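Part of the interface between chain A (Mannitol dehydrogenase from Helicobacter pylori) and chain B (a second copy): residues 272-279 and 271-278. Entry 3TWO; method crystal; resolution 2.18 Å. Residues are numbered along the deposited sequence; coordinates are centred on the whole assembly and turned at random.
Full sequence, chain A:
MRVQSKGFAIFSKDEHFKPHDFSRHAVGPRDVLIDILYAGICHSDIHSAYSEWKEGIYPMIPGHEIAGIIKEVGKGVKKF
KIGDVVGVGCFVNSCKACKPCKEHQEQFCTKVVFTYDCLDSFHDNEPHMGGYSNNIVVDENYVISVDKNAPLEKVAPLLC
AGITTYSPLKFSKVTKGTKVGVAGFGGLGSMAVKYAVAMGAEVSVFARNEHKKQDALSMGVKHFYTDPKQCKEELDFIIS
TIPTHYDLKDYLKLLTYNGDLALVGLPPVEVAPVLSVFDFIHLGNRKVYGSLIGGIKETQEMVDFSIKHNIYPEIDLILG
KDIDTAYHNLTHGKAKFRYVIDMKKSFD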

# COMPACT_ATOMS: atom_id res chain seq x y z
N ALA A 272 -3.35 -13.25 9.15
CA ALA A 272 -3.56 -12.05 8.30
C ALA A 272 -2.36 -11.88 7.32
O ALA A 272 -1.25 -11.85 7.76
N PRO A 273 -2.62 -11.79 5.99
CA PRO A 273 -1.49 -11.58 5.07
C PRO A 273 -0.84 -10.21 5.27
O PRO A 273 -1.49 -9.27 5.74
N VAL A 274 0.43 -10.13 4.93
CA VAL A 274 1.20 -8.88 5.01
C VAL A 274 1.89 -8.55 3.66
O VAL A 274 2.03 -9.43 2.81
N LEU A 275 2.35 -7.31 3.49
CA LEU A 275 3.25 -7.05 2.39
C LEU A 275 4.48 -6.42 2.98
O LEU A 275 4.34 -5.50 3.77
N SER A 276 5.68 -6.90 2.62
CA SER A 276 6.88 -6.26 3.10
C SER A 276 7.31 -5.11 2.16
O SER A 276 6.82 -5.00 1.01
N VAL A 277 8.26 -4.30 2.61
CA VAL A 277 8.84 -3.29 1.72
C VAL A 277 9.36 -3.89 0.39
O VAL A 277 9.23 -3.26 -0.65
N PHE A 278 9.97 -5.08 0.46
CA PHE A 278 10.48 -5.80 -0.73
C PHE A 278 9.37 -6.09 -1.73
O PHE A 278 9.57 -5.92 -2.91
N ASP A 279 8.20 -6.49 -1.23
CA ASP A 279 7.04 -6.77 -2.06
C ASP A 279 6.58 -5.53 -2.77
O ASP A 279 6.32 -5.58 -3.95
N VAL B 271 15.10 -7.89 9.03
CA VAL B 271 14.52 -6.83 9.87
C VAL B 271 13.59 -5.90 9.09
O VAL B 271 13.05 -4.94 9.65
N ALA B 272 13.36 -6.19 7.81
CA ALA B 272 12.56 -5.28 6.98
C ALA B 272 11.06 -5.28 7.36
O ALA B 272 10.49 -6.31 7.64
N PRO B 273 10.44 -4.09 7.37
CA PRO B 273 9.09 -4.03 8.00
C PRO B 273 8.02 -4.50 7.05
O PRO B 273 8.23 -4.49 5.84
N VAL B 274 6.91 -4.96 7.59
CA VAL B 274 5.76 -5.28 6.78
C VAL B 274 4.50 -4.47 7.23
O VAL B 274 4.48 -3.83 8.32
N LEU B 275 3.43 -4.50 6.42
CA LEU B 275 2.15 -4.01 6.84
C LEU B 275 1.14 -5.12 6.60
O LEU B 275 1.15 -5.73 5.55
N SER B 276 0.31 -5.41 7.59
CA SER B 276 -0.75 -6.38 7.43
C SER B 276 -2.05 -5.73 6.96
O SER B 276 -2.20 -4.49 7.06
N VAL B 277 -3.00 -6.53 6.52
CA VAL B 277 -4.36 -6.02 6.24
C VAL B 277 -4.97 -5.16 7.40
O VAL B 277 -5.62 -4.13 7.15
N PHE B 278 -4.75 -5.60 8.64
CA PHE B 278 -5.25 -4.87 9.83
C PHE B 278 -4.62 -3.49 9.91
O PHE B 278 -5.31 -2.56 10.20

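Two copies of strand 274-276 pair antiparallel across the chain boundary, and the side chains pack around a short backbone ladder, with 522 Å² buried in all. Ala272(A) points its CB toward chain B, where it lies 3.7 Å from CE1 of Phe278(B), near the plane of that ring at its edge, and 4.0 Å from CG2 of Val277(B). Pro273(A), its ring C-gamma endo, points sideways; its CG lies 3.9 Å from CG1 of Val277(B), while its O accepts a hydrogen bond from Val277(B) N at 3.2 Å, so backbone and side chain hold the same residue. Val274(A), chi1 m, shares a face of the sheet with Ser276(A), Val274(B) and Ser276(B). Its CB is 3.8 Å from CG2 of Val274(B), also m, and its CG1 is 3.7 Å from CB of Ser276(B), a close fit where the paired CA atoms of Val274(A) and Ser276(B) are 4.0 Å apart. Leu275(A) (m, t) turns to the other face, as does Leu275(B) in the same rotamer; their link is through the backbone, Leu275(A) N to Leu275(B) O at 2.9 Å and Leu275(B) N to Leu275(A) O at 3.0 Å. Ser276(A), chi1 p, sets its CB 3.7 Å from CG1 of Val274(B). Its polar partner is within chain A: OG caps the helix by accepting a weak bond from Asp279(A) N at 3.3 Å, and Asp279(A), chi1 m, returns OD2 to Ser276(A) N at 2.8 Å. Val277(A), m, repeats the proline contact, CG1 to CG of Pro273(B) at 3.8 Å, and its CG2 is 3.8 Å from CB of Ala272(B). Phe278(A), m, starts sideways, but its ring end comes nearer, bringing CE1 within 3.7 Å of Ala272(B) CB at the ring edge.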

# COMPACT_ATOMS: atom_id res chain seq x y z
CB ALA A 272 -3.68 -10.83 9.19
CB PRO A 273 -2.11 -11.67 3.67
CG PRO A 273 -3.54 -11.43 3.89
CD PRO A 273 -3.90 -11.86 5.29
CB VAL A 274 2.28 -8.95 6.14
CG1 VAL A 274 1.61 -9.33 7.53
CG2 VAL A 274 3.36 -9.99 5.83
CB LEU A 275 2.61 -6.05 1.41
CG LEU A 275 1.48 -6.67 0.60
CD1 LEU A 275 0.57 -5.66 0.00
CD2 LEU A 275 2.11 -7.58 -0.50
CB SER A 276 8.02 -7.28 3.21
OG SER A 276 8.52 -7.54 1.91
CB VAL A 277 9.93 -2.45 2.41
CG1 VAL A 277 9.30 -1.66 3.54
CG2 VAL A 277 10.97 -3.30 3.01
CB PHE A 278 11.19 -7.11 -0.34
CG PHE A 278 12.55 -6.87 0.25
CD1 PHE A 278 12.69 -6.46 1.60
CD2 PHE A 278 13.70 -6.98 -0.53
CE1 PHE A 278 13.96 -6.19 2.14
CE2 PHE A 278 14.98 -6.75 0.02
CZ PHE A 278 15.09 -6.33 1.35
CB ASP A 279 5.85 -7.30 -1.20
CG ASP A 279 6.19 -8.63 -0.49
OD1 ASP A 279 7.04 -9.39 -1.01
OD2 ASP A 279 5.65 -8.88 0.60
CB VAL B 271 15.59 -5.96 10.63
CG1 VAL B 271 16.60 -6.86 11.44
CG2 VAL B 271 16.35 -5.01 9.64
CB ALA B 272 12.74 -5.57 5.53
CB PRO B 273 8.93 -2.56 8.34
CG PRO B 273 9.81 -1.84 7.35
CD PRO B 273 11.02 -2.75 7.16
CB VAL B 274 5.46 -6.80 6.91
CG1 VAL B 274 6.79 -7.70 6.71
CG2 VAL B 274 4.81 -7.11 8.27
CB LEU B 275 1.80 -2.74 6.03
CG LEU B 275 2.51 -1.43 6.42
CD1 LEU B 275 2.38 -0.39 5.29
CD2 LEU B 275 1.97 -0.87 7.79
CB SER B 276 -1.04 -7.10 8.76
OG SER B 276 -1.96 -6.35 9.52
CB VAL B 277 -5.41 -7.16 5.75
CG1 VAL B 277 -4.90 -7.83 4.53
CG2 VAL B 277 -5.67 -8.24 6.83
CB PHE B 278 -5.02 -5.69 11.13
CG PHE B 278 -5.94 -6.87 11.25
CD1 PHE B 278 -5.74 -8.03 10.45
CD2 PHE B 278 -7.05 -6.81 12.11
CE1 PHE B 278 -6.64 -9.14 10.55
CE2 PHE B 278 -7.95 -7.89 12.22
CZ PHE B 278 -7.76 -9.07 11.44